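Local structure of rhamnosidase B (Bacillus sp., 2OKX) at residues S48-F53 / D74-G79; V59-V64 / L198-L203; A113-E116 / T121-A124. The protein probably hydrolyses the bonds that hold terminal alpha-L-rhamnose in rhamnosides, as a glycoside hydrolase of family 78. One frame throughout, in Å; residues are numbered along the deposited sequence.

How the interactions relate
Interactions 1 and 3 both lie within the N-terminal domain, whereas interaction 2 ties strand 57-62 to the loop before strand 201-203, which belongs to another sheet. Interaction 1 is buried between two facing sheets and depends on side chains alone: a tyrosine-aspartate bond, a second tyrosine and a leucine. Interaction 2, about 10 Å away between centres, is a surface salt bridge, and its strand 57-62 pairs with strand 49-54 of interaction 1. Interaction 3 is a partly buried hairpin at the edge of the sheet that also holds strand 70-77, so backbone bonds dominate there. Ile78 CD1 and Ile115 CD1, 3.8 Å apart, bring interactions 1 and 3 into direct contact.

Interaction 1: S48-F53 / D74-G79; sequences SRYVLF and DSYDIG
Tyr50 and Asp74 meet through a very short hydrogen bond, with Tyr50 OH giving its proton to Asp74 OD2 at 2.5 Å. The carboxylate oxygen sits at the edge of the tyrosine ring, in its plane, while the planes of the two groups are turned 54° apart. A second tyrosine arrives from the opposite direction and places its hydroxyl beside the first, Tyr76 OH being 2.7 Å from Tyr50 OH. The Tyr50 oxygen lies in the plane of the Tyr76 ring, so the two phenols meet at their oxygen-bearing ends without stacking.

One face of the Tyr76 ring is used by Leu52. Its CD2 methyl makes a CH-pi contact 4.2 Å from the centroid of the Tyr76 ring, displaced toward the rim. Leu52 swings CG away from its own backbone N, which carries CD2 over that face of the ring. Tyr50 takes the less common rotamer with CG between N and the carbonyl carbon (chi1 74°), and this sends its hydroxyl across to strand 70-77.

Farther out, Arg193 forms a salt bridge with Asp74 OD1, so the aspartate is held through both oxygens, and Phe197 stacks on the ring of Tyr76. Val92 packs against Tyr50 and Leu52, and Ile44 against both tyrosines. Strands 49-53 and 74-77 belong to different sheets; their axes pass 11.2 Å apart at 19°, with no backbone pairing. Such face-to-face packing of two nearly aligned sheets through interleaved side chains is typical of a beta sandwich.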
loop_
_atom_site.group_PDB
_atom_site.type_symbol
_atom_site.label_atom_id
_atom_site.label_comp_id
_atom_site.label_asym_id
_atom_site.label_seq_id
_atom_site.Cartn_x
_atom_site.Cartn_y
_atom_site.Cartn_z
ATOM N N SER A 48 5.969 11.814 -12.709
ATOM C CA SER A 48 6.166 10.829 -11.643
ATOM C C SER A 48 6.335 9.373 -12.091
ATOM O O SER A 48 7.163 8.641 -11.539
ATOM C CB SER A 48 4.985 10.900 -10.672
ATOM O OG SER A 48 4.660 12.240 -10.357
ATOM N N ARG A 49 5.528 8.952 -13.059
ATOM C CA ARG A 49 5.574 7.580 -13.575
ATOM C C ARG A 49 5.356 7.574 -15.092
ATOM O O ARG A 49 4.843 8.543 -15.650
ATOM C CB ARG A 49 4.484 6.734 -12.905
ATOM C CG ARG A 49 4.574 6.647 -11.383
ATOM C CD ARG A 49 5.766 5.821 -10.935
ATOM N NE ARG A 49 5.758 5.576 -9.495
ATOM C CZ ARG A 49 6.510 6.222 -8.608
ATOM N NH1 ARG A 49 7.353 7.171 -9.003
ATOM N NH2 ARG A 49 6.422 5.914 -7.321
ATOM N N TYR A 50 5.728 6.481 -15.758
ATOM C CA TYR A 50 5.559 6.398 -17.205
ATOM C C TYR A 50 5.076 5.039 -17.706
ATOM O O TYR A 50 5.163 4.034 -17.005
ATOM C CB TYR A 50 6.884 6.694 -17.916
ATOM C CG TYR A 50 7.886 5.555 -17.820
ATOM C CD1 TYR A 50 8.856 5.529 -16.820
ATOM C CD2 TYR A 50 7.821 4.472 -18.696
ATOM C CE1 TYR A 50 9.738 4.450 -16.693
ATOM C CE2 TYR A 50 8.693 3.387 -18.576
ATOM C CZ TYR A 50 9.645 3.383 -17.573
ATOM O OH TYR A 50 10.487 2.302 -17.444
ATOM N N VAL A 51 4.577 5.042 -18.938
ATOM C CA VAL A 51 4.152 3.841 -19.649
ATOM C C VAL A 51 4.864 3.978 -21.002
ATOM O O VAL A 51 4.623 4.935 -21.743
ATOM C CB VAL A 51 2.636 3.783 -19.880
ATOM C CG1 VAL A 51 2.303 2.545 -20.705
ATOM C CG2 VAL A 51 1.895 3.734 -18.544
ATOM N N LEU A 52 5.744 3.031 -21.310
ATOM C CA LEU A 52 6.529 3.071 -22.543
ATOM C C LEU A 52 6.004 2.247 -23.713
ATOM O O LEU A 52 5.620 1.084 -23.550
ATOM C CB LEU A 52 7.964 2.631 -22.241
ATOM C CG LEU A 52 8.911 2.422 -23.431
ATOM C CD1 LEU A 52 9.219 3.766 -24.087
ATOM C CD2 LEU A 52 10.198 1.755 -22.949
ATOM N N PHE A 53 6.011 2.863 -24.896
ATOM C CA PHE A 53 5.572 2.217 -26.127
ATOM C C PHE A 53 6.673 2.328 -27.180
ATOM O O PHE A 53 7.266 3.395 -27.360
ATOM C CB PHE A 53 4.313 2.882 -26.691
ATOM C CG PHE A 53 3.111 2.788 -25.799
ATOM C CD1 PHE A 53 2.922 3.702 -24.767
ATOM C CD2 PHE A 53 2.150 1.804 -26.007
ATOM C CE1 PHE A 53 1.790 3.639 -23.959
ATOM C CE2 PHE A 53 1.015 1.733 -25.204
ATOM C CZ PHE A 53 0.835 2.653 -24.179
ATOM N N ASP A 74 15.242 3.088 -15.935
ATOM C CA ASP A 74 15.148 1.740 -16.482
ATOM C C ASP A 74 15.848 1.606 -17.826
ATOM O O ASP A 74 15.905 2.560 -18.598
ATOM C CB ASP A 74 13.677 1.352 -16.638
ATOM C CG ASP A 74 12.904 1.503 -15.349
ATOM O OD1 ASP A 74 13.403 1.032 -14.309
ATOM O OD2 ASP A 74 11.808 2.090 -15.372
ATOM N N SER A 75 16.373 0.413 -18.093
ATOM C CA SER A 75 17.064 0.131 -19.348
ATOM C C SER A 75 16.445 -1.100 -20.004
ATOM O O SER A 75 16.582 -2.211 -19.497
ATOM C CB SER A 75 18.554 -0.121 -19.093
ATOM O OG SER A 75 19.162 0.974 -18.432
ATOM N N TYR A 76 15.768 -0.895 -21.130
ATOM C CA TYR A 76 15.130 -1.992 -21.855
ATOM C C TYR A 76 15.868 -2.390 -23.121
ATOM O O TYR A 76 16.380 -1.537 -23.843
ATOM C CB TYR A 76 13.711 -1.625 -22.289
ATOM C CG TYR A 76 12.752 -1.278 -21.182
ATOM C CD1 TYR A 76 12.749 -0.007 -20.608
ATOM C CD2 TYR A 76 11.828 -2.215 -20.725
ATOM C CE1 TYR A 76 11.843 0.324 -19.603
ATOM C CE2 TYR A 76 10.919 -1.896 -19.722
ATOM C CZ TYR A 76 10.932 -0.626 -19.164
ATOM O OH TYR A 76 10.044 -0.314 -18.161
ATOM N N ASP A 77 15.912 -3.689 -23.389
ATOM C CA ASP A 77 16.511 -4.170 -24.622
ATOM C C ASP A 77 15.310 -4.169 -25.565
ATOM O O ASP A 77 14.414 -5.008 -25.431
ATOM C CB ASP A 77 17.032 -5.595 -24.469
ATOM C CG ASP A 77 17.663 -6.120 -25.747
ATOM O OD1 ASP A 77 17.130 -5.829 -26.840
ATOM O OD2 ASP A 77 18.685 -6.829 -25.660
ATOM N N ILE A 78 15.273 -3.223 -26.501
ATOM C CA ILE A 78 14.149 -3.125 -27.429
ATOM C C ILE A 78 14.388 -3.766 -28.792
ATOM O O ILE A 78 13.677 -3.468 -29.749
ATOM C CB ILE A 78 13.740 -1.653 -27.660
ATOM C CG1 ILE A 78 14.947 -0.851 -28.163
ATOM C CG2 ILE A 78 13.186 -1.056 -26.373
ATOM C CD1 ILE A 78 14.614 0.568 -28.557
ATOM N N GLY A 79 15.374 -4.652 -28.877
ATOM C CA GLY A 79 15.668 -5.302 -30.142
ATOM C C GLY A 79 14.460 -6.002 -30.732
ATOM O O GLY A 79 14.341 -6.140 -31.952
#

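Interaction 2: V59-V64 / L198-L203; sequences VGRGPV and LTEEKL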
loop_
_atom_site.group_PDB
_atom_site.type_symbol
_atom_site.label_atom_id
_atom_site.label_comp_id
_atom_site.label_asym_id
_atom_site.label_seq_id
_atom_site.Cartn_x
_atom_site.Cartn_y
_atom_site.Cartn_z
ATOM N N VAL A 59 5.880 -1.572 -23.899
ATOM C CA VAL A 59 7.048 -2.309 -23.451
ATOM C C VAL A 59 7.226 -2.411 -21.935
ATOM O O VAL A 59 7.678 -3.439 -21.434
ATOM C CB VAL A 59 8.330 -1.703 -24.068
ATOM C CG1 VAL A 59 9.563 -2.359 -23.479
ATOM C CG2 VAL A 59 8.304 -1.892 -25.580
ATOM N N GLY A 60 6.877 -1.357 -21.205
ATOM C CA GLY A 60 7.046 -1.401 -19.765
ATOM C C GLY A 60 6.460 -0.215 -19.024
ATOM O O GLY A 60 5.870 0.683 -19.631
ATOM N N ARG A 61 6.622 -0.232 -17.704
ATOM C CA ARG A 61 6.125 0.818 -16.816
ATOM C C ARG A 61 7.201 1.122 -15.781
ATOM O O ARG A 61 8.035 0.269 -15.474
ATOM C CB ARG A 61 4.862 0.354 -16.083
ATOM C CG ARG A 61 3.720 -0.104 -16.978
ATOM C CD ARG A 61 2.611 -0.753 -16.142
ATOM N NE ARG A 61 1.570 -1.364 -16.966
ATOM C CZ ARG A 61 0.521 -0.718 -17.461
ATOM N NH1 ARG A 61 0.350 0.575 -17.215
ATOM N NH2 ARG A 61 -0.361 -1.366 -18.212
ATOM N N GLY A 62 7.169 2.335 -15.238
ATOM C CA GLY A 62 8.146 2.721 -14.236
ATOM C C GLY A 62 8.052 4.203 -13.922
ATOM O O GLY A 62 7.031 4.831 -14.194
ATOM N N PRO A 63 9.080 4.778 -13.283
ATOM C CA PRO A 63 10.275 4.065 -12.826
ATOM C C PRO A 63 9.949 3.469 -11.458
ATOM O O PRO A 63 8.837 3.637 -10.965
ATOM C CB PRO A 63 11.309 5.178 -12.729
ATOM C CG PRO A 63 10.476 6.326 -12.217
ATOM C CD PRO A 63 9.226 6.233 -13.083
ATOM N N VAL A 64 10.897 2.767 -10.850
ATOM C CA VAL A 64 10.653 2.218 -9.522
ATOM C C VAL A 64 10.623 3.428 -8.591
ATOM O O VAL A 64 11.096 4.504 -8.966
ATOM C CB VAL A 64 11.770 1.240 -9.094
ATOM C CG1 VAL A 64 11.769 0.019 -10.013
ATOM C CG2 VAL A 64 13.124 1.928 -9.131
ATOM N N LEU A 198 9.034 -5.871 -13.470
ATOM C CA LEU A 198 7.871 -6.526 -12.889
ATOM C C LEU A 198 7.144 -7.355 -13.939
ATOM O O LEU A 198 7.354 -7.194 -15.143
ATOM C CB LEU A 198 6.903 -5.488 -12.303
ATOM C CG LEU A 198 7.441 -4.513 -11.243
ATOM C CD1 LEU A 198 6.270 -3.778 -10.594
ATOM C CD2 LEU A 198 8.230 -5.269 -10.184
ATOM N N THR A 199 6.289 -8.254 -13.472
ATOM C CA THR A 199 5.519 -9.090 -14.374
ATOM C C THR A 199 4.308 -8.285 -14.808
ATOM O O THR A 199 4.037 -7.211 -14.286
ATOM C CB THR A 199 4.953 -10.338 -13.663
ATOM O OG1 THR A 199 3.937 -9.922 -12.742
ATOM C CG2 THR A 199 6.032 -11.078 -12.902
ATOM N N GLU A 200 3.590 -8.812 -15.784
ATOM C CA GLU A 200 2.347 -8.216 -16.228
ATOM C C GLU A 200 1.665 -9.327 -17.003
ATOM O O GLU A 200 2.011 -9.606 -18.150
ATOM C CB GLU A 200 2.556 -6.967 -17.094
ATOM C CG GLU A 200 1.216 -6.302 -17.449
ATOM C CD GLU A 200 1.300 -4.792 -17.666
ATOM O OE1 GLU A 200 0.400 -4.246 -18.336
ATOM O OE2 GLU A 200 2.246 -4.151 -17.157
ATOM N N GLU A 201 0.728 -10.003 -16.345
ATOM C CA GLU A 201 0.032 -11.099 -16.990
ATOM C C GLU A 201 -1.470 -10.927 -16.950
ATOM O O GLU A 201 -2.069 -10.650 -15.907
ATOM C CB GLU A 201 0.449 -12.452 -16.388
ATOM C CG GLU A 201 0.027 -12.728 -14.964
ATOM C CD GLU A 201 0.608 -14.041 -14.424
ATOM O OE1 GLU A 201 0.324 -15.119 -14.986
ATOM O OE2 GLU A 201 1.357 -13.993 -13.427
ATOM N N LYS A 202 -2.065 -11.081 -18.122
ATOM C CA LYS A 202 -3.496 -10.941 -18.287
ATOM C C LYS A 202 -4.200 -12.132 -17.668
ATOM O O LYS A 202 -3.976 -13.276 -18.065
ATOM C CB LYS A 202 -3.822 -10.844 -19.774
ATOM C CG LYS A 202 -5.263 -10.541 -20.093
ATOM C CD LYS A 202 -5.408 -10.361 -21.594
ATOM C CE LYS A 202 -6.831 -10.016 -21.992
ATOM N NZ LYS A 202 -6.899 -9.777 -23.464
ATOM N N LEU A 203 -5.037 -11.852 -16.680
ATOM C CA LEU A 203 -5.793 -12.889 -15.996
ATOM C C LEU A 203 -7.274 -12.553 -16.073
ATOM O O LEU A 203 -7.676 -11.418 -15.812
ATOM C CB LEU A 203 -5.355 -12.985 -14.530
ATOM C CG LEU A 203 -3.891 -13.358 -14.296
ATOM C CD1 LEU A 203 -3.580 -13.303 -12.804
ATOM C CD2 LEU A 203 -3.624 -14.751 -14.865
#
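A side-on arginine-glutamate salt bridge, Arg61 to Glu200, links edge strand 57-62 of the N-terminal domain's antiparallel sheet to the loop that runs into strand 201-203. Two nitrogens of the guanidinium take one carboxylate oxygen each: Arg61 NE reaches Glu200 OE2 at 2.9 Å, and Arg61 NH2 reaches Glu200 OE1 at 3.0 Å. Both bonds are nearly straight, at about 162°, and both oxygens are met on their syn side. The two flat groups are close to coplanar, 21° apart, although the side chains that carry them cross at about a right angle. A weaker bond of 3.4 Å from Arg61 NE to Glu200 OE1 adds to the grip.

The bridge spans a boundary between sheets. Strand 201-203 pairs with strand 520-528, in the same sheet as strand 450-457, from which Phe450 offers its ring to Arg61 in a cation-pi contact. Arg527 forms a further salt bridge with Glu200 OE1, so two arginines share the carboxylate, and their charges would probably favour its ionised form. Glu200 turns CG away from its backbone N (chi1 -175°) and continues extended, which brings the carboxylate up to the guanidinium edge.

Interaction 3: A113-E116 / T121-A124; sequences AEIE and TLAA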
loop_
_atom_site.group_PDB
_atom_site.type_symbol
_atom_site.label_atom_id
_atom_site.label_comp_id
_atom_site.label_asym_id
_atom_site.label_seq_id
_atom_site.Cartn_x
_atom_site.Cartn_y
_atom_site.Cartn_z
ATOM N N ALA A 113 14.667 10.084 -21.972
ATOM C CA ALA A 113 14.874 8.771 -22.568
ATOM C C ALA A 113 15.909 8.829 -23.676
ATOM O O ALA A 113 16.018 9.825 -24.391
ATOM C CB ALA A 113 13.557 8.234 -23.114
ATOM N N GLU A 114 16.664 7.749 -23.821
ATOM C CA GLU A 114 17.698 7.686 -24.839
ATOM C C GLU A 114 17.889 6.256 -25.328
ATOM O O GLU A 114 17.980 5.326 -24.524
ATOM C CB GLU A 114 19.013 8.209 -24.260
ATOM C CG GLU A 114 20.124 8.400 -25.278
ATOM C CD GLU A 114 21.448 8.735 -24.622
ATOM O OE1 GLU A 114 21.448 9.552 -23.679
ATOM O OE2 GLU A 114 22.485 8.189 -25.051
ATOM N N ILE A 115 17.936 6.086 -26.646
ATOM C CA ILE A 115 18.149 4.774 -27.242
ATOM C C ILE A 115 19.603 4.719 -27.686
ATOM O O ILE A 115 20.061 5.576 -28.441
ATOM C CB ILE A 115 17.238 4.543 -28.462
ATOM C CG1 ILE A 115 15.775 4.526 -28.018
ATOM C CG2 ILE A 115 17.601 3.228 -29.140
ATOM C CD1 ILE A 115 14.798 4.273 -29.140
ATOM N N GLU A 116 20.325 3.714 -27.206
ATOM C CA GLU A 116 21.732 3.561 -27.533
ATOM C C GLU A 116 22.036 2.168 -28.062
ATOM O O GLU A 116 21.486 1.174 -27.584
ATOM C CB GLU A 116 22.584 3.844 -26.291
ATOM C CG GLU A 116 24.081 3.660 -26.488
ATOM C CD GLU A 116 24.886 4.055 -25.260
ATOM O OE1 GLU A 116 24.683 3.449 -24.185
ATOM O OE2 GLU A 116 25.724 4.976 -25.368
ATOM N N THR A 121 24.186 6.921 -29.983
ATOM C CA THR A 121 22.851 7.342 -29.589
ATOM C C THR A 121 21.978 7.350 -30.838
ATOM O O THR A 121 22.262 8.073 -31.790
ATOM C CB THR A 121 22.868 8.759 -28.981
ATOM O OG1 THR A 121 23.630 8.747 -27.769
ATOM C CG2 THR A 121 21.450 9.238 -28.688
ATOM N N LEU A 122 20.922 6.543 -30.835
ATOM C CA LEU A 122 20.025 6.465 -31.984
ATOM C C LEU A 122 18.846 7.416 -31.826
ATOM O O LEU A 122 18.232 7.829 -32.807
ATOM C CB LEU A 122 19.506 5.036 -32.150
ATOM C CG LEU A 122 20.559 3.925 -32.160
ATOM C CD1 LEU A 122 19.861 2.576 -32.276
ATOM C CD2 LEU A 122 21.534 4.134 -33.311
ATOM N N ALA A 123 18.530 7.756 -30.583
ATOM C CA ALA A 123 17.426 8.660 -30.297
ATOM C C ALA A 123 17.590 9.207 -28.890
ATOM O O ALA A 123 18.202 8.569 -28.033
ATOM C CB ALA A 123 16.103 7.927 -30.425
ATOM N N ALA A 124 17.045 10.396 -28.658
ATOM C CA ALA A 124 17.141 11.031 -27.352
ATOM C C ALA A 124 16.082 12.113 -27.210
ATOM O O ALA A 124 15.797 12.848 -28.156
ATOM C CB ALA A 124 18.535 11.630 -27.161
#
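The carbonyl oxygen of Ile115 is gripped by two successive backbone amides of the facing strand. Leu122 N donates to Ile115 O at 2.7 Å, and Ala123 N adds a weak bond to the same oxygen at 3.4 Å. In return, Ile115 N gives its proton to Ala123 O at 2.9 Å. With Leu122 and Ala123 both facing Ile115, this is a classic beta bulge, and the register slips by one residue before Glu116 pairs with Thr121. It interrupts the antiparallel hairpin of strands 110-117 and 120-124, the latter an outermost strand of a mixed five-stranded sheet.

Side chains on the two faces differ in character. Glu114, Glu116, Thr121 and Ala124 share one. There Thr121 OG1 donates to Glu114 OE2 at 3.0 Å, approaching from 51° out of the carboxylate plane, and the two side chains cross at about a right angle. Glu114 lies extended with CG opposite its backbone N (chi1 -171°), so that its CG passes 4.1 Å from Ala124 CB on the way to the threonine. Outside the hairpin, Arg4 bridges to OE2 and the backbone N of Asn7 donates to OE1. Replacing Glu114 by a leucine would probably leave the amide of Asn7 without this acceptor and Arg4 without its bridge to this carboxylate, and free the Thr121 hydroxyl to turn.

On the other face Ile115 CB meets Ala123 CB at 4.1 Å. Leu122, at the bulge, reaches Ile115 CG2 with its CD1 at 3.9 Å, and Phe30 of strand 22-31 packs against all three residues.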